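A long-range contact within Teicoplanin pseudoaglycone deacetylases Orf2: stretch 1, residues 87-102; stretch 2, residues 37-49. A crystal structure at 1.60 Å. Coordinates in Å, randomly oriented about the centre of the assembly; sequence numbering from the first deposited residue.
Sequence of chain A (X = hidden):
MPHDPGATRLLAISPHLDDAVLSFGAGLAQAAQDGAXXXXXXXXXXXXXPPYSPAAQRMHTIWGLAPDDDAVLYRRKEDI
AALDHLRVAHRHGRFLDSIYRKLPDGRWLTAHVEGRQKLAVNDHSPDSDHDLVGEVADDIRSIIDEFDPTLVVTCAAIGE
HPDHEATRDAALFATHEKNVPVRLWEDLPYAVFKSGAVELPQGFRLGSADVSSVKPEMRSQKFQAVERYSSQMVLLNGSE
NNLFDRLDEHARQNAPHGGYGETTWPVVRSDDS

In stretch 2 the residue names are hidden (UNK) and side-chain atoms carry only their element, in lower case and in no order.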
# COMPACT_ATOMS: atom_id res chain seq x y z
N ARG A 87 14.67 -0.10 -9.66
CA ARG A 87 15.36 -1.30 -10.14
C ARG A 87 14.87 -2.56 -9.41
O ARG A 87 15.65 -3.45 -9.08
CB ARG A 87 16.89 -1.11 -10.12
CG ARG A 87 17.31 0.24 -10.74
CD ARG A 87 18.82 0.42 -10.74
NE ARG A 87 19.42 -0.18 -11.93
CZ ARG A 87 20.06 0.50 -12.88
NH1 ARG A 87 20.22 1.82 -12.77
NH2 ARG A 87 20.56 -0.14 -13.93
N VAL A 88 13.56 -2.63 -9.17
CA VAL A 88 12.96 -3.77 -8.47
C VAL A 88 11.81 -4.43 -9.29
O VAL A 88 11.22 -3.79 -10.16
CB VAL A 88 12.45 -3.41 -7.03
CG1 VAL A 88 13.55 -2.78 -6.18
CG2 VAL A 88 11.25 -2.49 -7.10
N ALA A 89 11.50 -5.69 -8.97
CA ALA A 89 10.47 -6.49 -9.67
C ALA A 89 9.06 -6.20 -9.16
O ALA A 89 8.87 -5.81 -8.00
CB ALA A 89 10.77 -7.99 -9.51
N HIS A 90 8.06 -6.44 -10.02
CA HIS A 90 6.65 -6.20 -9.69
C HIS A 90 5.85 -7.47 -9.91
O HIS A 90 6.24 -8.32 -10.73
CB HIS A 90 6.07 -5.11 -10.59
CG HIS A 90 6.13 -5.44 -12.06
ND1 HIS A 90 5.08 -6.02 -12.74
CD2 HIS A 90 7.13 -5.30 -12.96
CE1 HIS A 90 5.42 -6.21 -14.00
NE2 HIS A 90 6.67 -5.79 -14.16
N ARG A 91 4.72 -7.56 -9.22
CA ARG A 91 3.73 -8.63 -9.41
C ARG A 91 2.35 -8.04 -9.13
O ARG A 91 2.09 -7.54 -8.04
CB ARG A 91 4.01 -9.82 -8.49
CG ARG A 91 3.04 -10.99 -8.66
CD ARG A 91 3.60 -12.24 -8.02
NE ARG A 91 2.70 -13.38 -8.10
CZ ARG A 91 3.11 -14.64 -8.29
NH1 ARG A 91 4.41 -14.90 -8.44
NH2 ARG A 91 2.23 -15.62 -8.33
N HIS A 92 1.47 -8.11 -10.12
CA HIS A 92 0.16 -7.47 -10.00
C HIS A 92 -0.95 -8.47 -9.69
O HIS A 92 -1.26 -9.36 -10.51
CB HIS A 92 -0.14 -6.68 -11.27
CG HIS A 92 0.74 -5.48 -11.46
ND1 HIS A 92 0.99 -4.91 -12.68
CD2 HIS A 92 1.45 -4.76 -10.56
CE1 HIS A 92 1.78 -3.86 -12.53
NE2 HIS A 92 2.09 -3.76 -11.25
N GLY A 93 -1.54 -8.34 -8.51
CA GLY A 93 -2.56 -9.26 -8.00
C GLY A 93 -3.91 -9.12 -8.69
O GLY A 93 -4.09 -8.23 -9.55
N ARG A 94 -4.84 -9.98 -8.28
CA ARG A 94 -6.13 -10.17 -8.94
C ARG A 94 -7.29 -9.43 -8.27
O ARG A 94 -8.40 -9.44 -8.78
CB ARG A 94 -6.47 -11.68 -8.95
CG ARG A 94 -6.83 -12.24 -7.59
CD ARG A 94 -7.21 -13.72 -7.72
NE ARG A 94 -7.11 -14.42 -6.45
CZ ARG A 94 -8.13 -14.74 -5.66
NH1 ARG A 94 -9.39 -14.42 -5.98
NH2 ARG A 94 -7.87 -15.40 -4.54
N PHE A 95 -7.04 -8.80 -7.12
CA PHE A 95 -8.16 -8.27 -6.33
C PHE A 95 -8.59 -6.90 -6.78
O PHE A 95 -7.75 -6.08 -7.14
CB PHE A 95 -7.79 -8.27 -4.84
CG PHE A 95 -7.48 -9.65 -4.34
CD1 PHE A 95 -8.50 -10.51 -3.98
CD2 PHE A 95 -6.16 -10.12 -4.34
CE1 PHE A 95 -8.22 -11.82 -3.57
CE2 PHE A 95 -5.87 -11.43 -3.96
CZ PHE A 95 -6.89 -12.27 -3.54
N LEU A 96 -9.90 -6.66 -6.73
CA LEU A 96 -10.44 -5.39 -7.18
C LEU A 96 -10.34 -4.32 -6.11
O LEU A 96 -10.79 -4.52 -4.98
CB LEU A 96 -11.92 -5.56 -7.55
CG LEU A 96 -12.21 -6.36 -8.82
CD1 LEU A 96 -13.73 -6.50 -8.98
CD2 LEU A 96 -11.62 -5.72 -10.03
N ASP A 97 -9.81 -3.17 -6.50
CA ASP A 97 -9.83 -1.99 -5.64
C ASP A 97 -11.25 -1.76 -5.09
O ASP A 97 -12.22 -2.04 -5.78
CB ASP A 97 -9.41 -0.75 -6.42
CG ASP A 97 -9.24 0.45 -5.50
OD1 ASP A 97 -10.25 1.00 -4.99
OD2 ASP A 97 -8.10 0.81 -5.24
N SER A 98 -11.35 -1.23 -3.88
CA SER A 98 -12.65 -0.93 -3.25
C SER A 98 -13.61 -0.19 -4.17
O SER A 98 -14.82 -0.43 -4.07
CB SER A 98 -12.45 -0.13 -1.96
OG SER A 98 -11.78 1.08 -2.23
N ILE A 99 -13.13 0.67 -5.08
CA ILE A 99 -14.06 1.40 -5.96
C ILE A 99 -14.71 0.54 -7.04
O ILE A 99 -15.63 0.99 -7.74
CB ILE A 99 -13.44 2.66 -6.60
CG1 ILE A 99 -12.19 2.30 -7.43
CG2 ILE A 99 -13.14 3.69 -5.54
CD1 ILE A 99 -11.70 3.48 -8.35
N TYR A 100 -14.24 -0.70 -7.18
CA TYR A 100 -14.78 -1.57 -8.21
C TYR A 100 -15.57 -2.73 -7.63
O TYR A 100 -16.18 -3.48 -8.41
CB TYR A 100 -13.68 -2.13 -9.12
CG TYR A 100 -12.79 -1.07 -9.75
CD1 TYR A 100 -13.34 -0.03 -10.55
CD2 TYR A 100 -11.41 -1.09 -9.55
CE1 TYR A 100 -12.52 0.93 -11.13
CE2 TYR A 100 -10.58 -0.12 -10.14
CZ TYR A 100 -11.15 0.88 -10.91
OH TYR A 100 -10.32 1.85 -11.46
N ARG A 101 -15.52 -2.91 -6.31
CA ARG A 101 -16.13 -4.10 -5.71
C ARG A 101 -17.63 -3.91 -5.49
O ARG A 101 -18.11 -2.80 -5.31
CB ARG A 101 -15.46 -4.48 -4.38
CG ARG A 101 -13.99 -4.90 -4.54
CD ARG A 101 -13.55 -5.81 -3.38
NE ARG A 101 -13.59 -5.21 -2.04
CZ ARG A 101 -12.63 -4.43 -1.55
NH1 ARG A 101 -11.59 -4.10 -2.29
NH2 ARG A 101 -12.72 -3.95 -0.32
N LYS A 102 -18.35 -5.03 -5.50
CA LYS A 102 -19.77 -5.07 -5.19
C LYS A 102 -20.06 -5.84 -3.90
O LYS A 102 -19.25 -6.69 -3.49
CB LYS A 102 -20.54 -5.72 -6.32
CG LYS A 102 -20.69 -4.82 -7.53
CD LYS A 102 -21.53 -5.49 -8.58
CE LYS A 102 -21.74 -4.58 -9.77
NZ LYS A 102 -22.53 -5.29 -10.82
N UNK A 37 17.13 -9.78 -3.45
CA UNK A 37 16.15 -10.05 -4.49
C UNK A 37 14.83 -9.44 -4.00
O UNK A 37 14.30 -9.86 -2.97
n UNK A 37 14.84 -13.20 -6.03
c UNK A 37 15.12 -11.91 -5.89
c UNK A 37 16.01 -11.55 -4.71
o UNK A 37 14.69 -11.05 -6.67
N UNK A 38 14.34 -8.43 -4.72
CA UNK A 38 13.20 -7.63 -4.25
C UNK A 38 12.01 -7.79 -5.19
O UNK A 38 12.14 -7.62 -6.41
c UNK A 38 12.37 -5.32 -3.57
c UNK A 38 14.81 -5.94 -3.22
c UNK A 38 13.56 -6.12 -4.12
N UNK A 39 10.86 -8.12 -4.61
CA UNK A 39 9.60 -8.25 -5.35
C UNK A 39 8.52 -7.46 -4.64
O UNK A 39 8.28 -7.67 -3.45
c UNK A 39 7.58 -11.51 -6.13
c UNK A 39 9.18 -9.71 -5.46
c UNK A 39 7.88 -10.02 -6.24
c UNK A 39 7.96 -9.57 -7.68
N UNK A 40 7.84 -6.60 -5.40
CA UNK A 40 6.75 -5.79 -4.85
C UNK A 40 5.45 -6.30 -5.46
O UNK A 40 5.21 -6.10 -6.66
c UNK A 40 6.96 -4.31 -5.15
c UNK A 40 8.31 -3.84 -4.53
c UNK A 40 5.79 -3.46 -4.62
N UNK A 41 4.68 -6.98 -4.64
CA UNK A 41 3.39 -7.56 -5.04
C UNK A 41 2.29 -6.60 -4.62
O UNK A 41 2.20 -6.26 -3.44
c UNK A 41 -0.20 -10.22 -3.15
c UNK A 41 -0.82 -10.52 -4.37
c UNK A 41 1.10 -9.70 -3.16
c UNK A 41 3.20 -8.91 -4.34
o UNK A 41 -2.10 -11.03 -4.38
c UNK A 41 1.14 -9.78 -5.56
c UNK A 41 1.79 -9.47 -4.35
c UNK A 41 -0.15 -10.29 -5.57
N UNK A 42 1.46 -6.18 -5.57
CA UNK A 42 0.32 -5.32 -5.23
C UNK A 42 -0.95 -6.16 -5.26
O UNK A 42 -1.28 -6.78 -6.26
c UNK A 42 0.21 -4.15 -6.20
c UNK A 42 -1.00 -3.25 -5.83
o UNK A 42 1.42 -3.37 -6.15
N UNK A 43 -1.65 -6.17 -4.13
CA UNK A 43 -2.88 -6.94 -3.91
C UNK A 43 -4.03 -6.44 -4.79
O UNK A 43 -4.62 -7.21 -5.55
c UNK A 43 -3.29 -6.89 -2.42
c UNK A 43 -4.59 -7.68 -2.16
c UNK A 43 -2.16 -7.43 -1.56
N UNK A 44 -4.37 -5.16 -4.68
CA UNK A 44 -5.56 -4.62 -5.34
C UNK A 44 -5.24 -4.03 -6.70
O UNK A 44 -5.52 -2.87 -7.00
c UNK A 44 -8.07 -5.11 -3.32
c UNK A 44 -8.61 -5.83 -2.23
c UNK A 44 -6.32 -3.67 -4.39
c UNK A 44 -6.74 -5.10 -0.88
c UNK A 44 -7.94 -5.84 -1.01
c UNK A 44 -6.89 -4.37 -3.20
c UNK A 44 -6.21 -4.38 -1.98
N UNK A 45 -4.63 -4.86 -7.54
CA UNK A 45 -4.25 -4.48 -8.91
C UNK A 45 -5.10 -5.24 -9.93
O UNK A 45 -4.75 -5.26 -11.10
c UNK A 45 -2.75 -4.76 -9.13
N UNK A 46 -6.21 -5.81 -9.48
CA UNK A 46 -7.06 -6.65 -10.33
C UNK A 46 -7.71 -5.87 -11.44
O UNK A 46 -8.18 -4.74 -11.23
N UNK A 47 -7.71 -6.46 -12.64
CA UNK A 47 -8.30 -5.84 -13.82
C UNK A 47 -9.77 -5.51 -13.61
O UNK A 47 -10.52 -6.30 -13.05
c UNK A 47 -8.15 -6.76 -15.00
N UNK A 48 -10.18 -4.33 -14.05
CA UNK A 48 -11.56 -3.93 -13.94
C UNK A 48 -12.03 -3.40 -15.29
O UNK A 48 -11.24 -2.88 -16.09
c UNK A 48 -11.73 -2.87 -12.86
N UNK A 49 -13.31 -3.58 -15.58
CA UNK A 49 -13.84 -3.08 -16.84
C UNK A 49 -15.20 -2.46 -16.59
O UNK A 49 -15.82 -2.75 -15.58
c UNK A 49 -14.78 -5.42 -17.53
n UNK A 49 -15.06 -7.57 -18.65
o UNK A 49 -15.52 -5.70 -19.82
c UNK A 49 -15.15 -6.25 -18.77
c UNK A 49 -13.91 -4.20 -17.88
O HOH W 1 -3.39 -11.98 -6.47
O HOH W 2 -8.22 -3.02 -8.91

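Position 37 carries two carbons, the second bearing one oxygen and one nitrogen, a carboxamide on a short arm: Asn37. Asn37 OD1 comes no nearer to stretch 1 than 5.7 Å, from Ala89 CB, so its side chain makes no contact with stretch 1.

At position 38 one carbon carries two more, a fork directly on CB, which means Val38. Its CG1 lies 3.8 Å from Val88 CG1, and its O accepts from Ala89 N at 3.3 Å, the first rung of a parallel ladder.

Position 39 has four carbons forked at the second, so the branch sits one bond beyond CB: Leu39. Its CD1 lies 3.7 Å from Ala89 CB, on the sheet face that Ala89 and Arg91 also occupy.

Position 40 repeats the three-carbon fork at CB and is Val40. Its side chain shares the opposite face with His90, and its CG2 lies 4.1 Å from Val88 CG2. Its backbone is used twice: N donates to Ala89 O at 2.9 Å and O accepts from Arg91 N at 3.0 Å.

Position 41 shows one carbon and a six-carbon ring bearing an oxygen: Tyr41. Its CE1 is 3.6 Å from Gly93 CA, where a CB would clash with the phenol oxygen. Water 1 joins Tyr41 OH (2.6 Å) to Arg94 N (3.1 Å).

At position 42 one carbon carries an oxygen and a carbon. The mixed fork gives Thr42, whose N donates to Arg91 O at 2.9 Å and whose O accepts from Gly93 N at 2.8 Å.

Position 43, again a three-carbon fork at CB, is Val43. Although CA-to-CB points away from stretch 1, CG1 reaches Phe95 CD2 at 3.6 Å, and Val43 O accepts from Phe95 N at 3.3 Å.

Position 44 has one carbon and a six-carbon ring without a heteroatom: Phe44. Its CD1 lies 3.5 Å from Phe95 CB and 3.2 Å from Leu96 O; Arg101 NH1, which donates to Leu96 O at 2.8 Å, is 3.4 Å from Phe44 CE1.

A single carbon at position 45, 3.9 Å from His92 CB, identifies Ala45.

Position 46 has no side-chain atom and is Gly46. An ideal CB would fall 2.2 Å from Arg94 O, a clash; its absence lets Gly46 N donate to Phe95 O at 2.8 Å.

Position 47 has one carbon, directed away: Ala47. Its O lies 3.3 Å from Leu96 CD2.

The lone carbon of position 48 makes it Ala48. Its CB sits over one face of the Tyr100 ring, 3.7 Å from Tyr100 CG, a CH-pi contact 13° off the normal.

Position 49 has three carbons, the last bearing oxygen and nitrogen: Gln49, pointing away and out of contact.

The contact therefore works in two parts. Five backbone hydrogen bonds align the parallel segments, whose strand axes differ by 25°; beyond them, two more backbone bonds accompany packing around Phe44 and Phe95. Together the stretches bury 1009 Å².

Stretch 2 37-49: NVLVYTVFAGAAQ
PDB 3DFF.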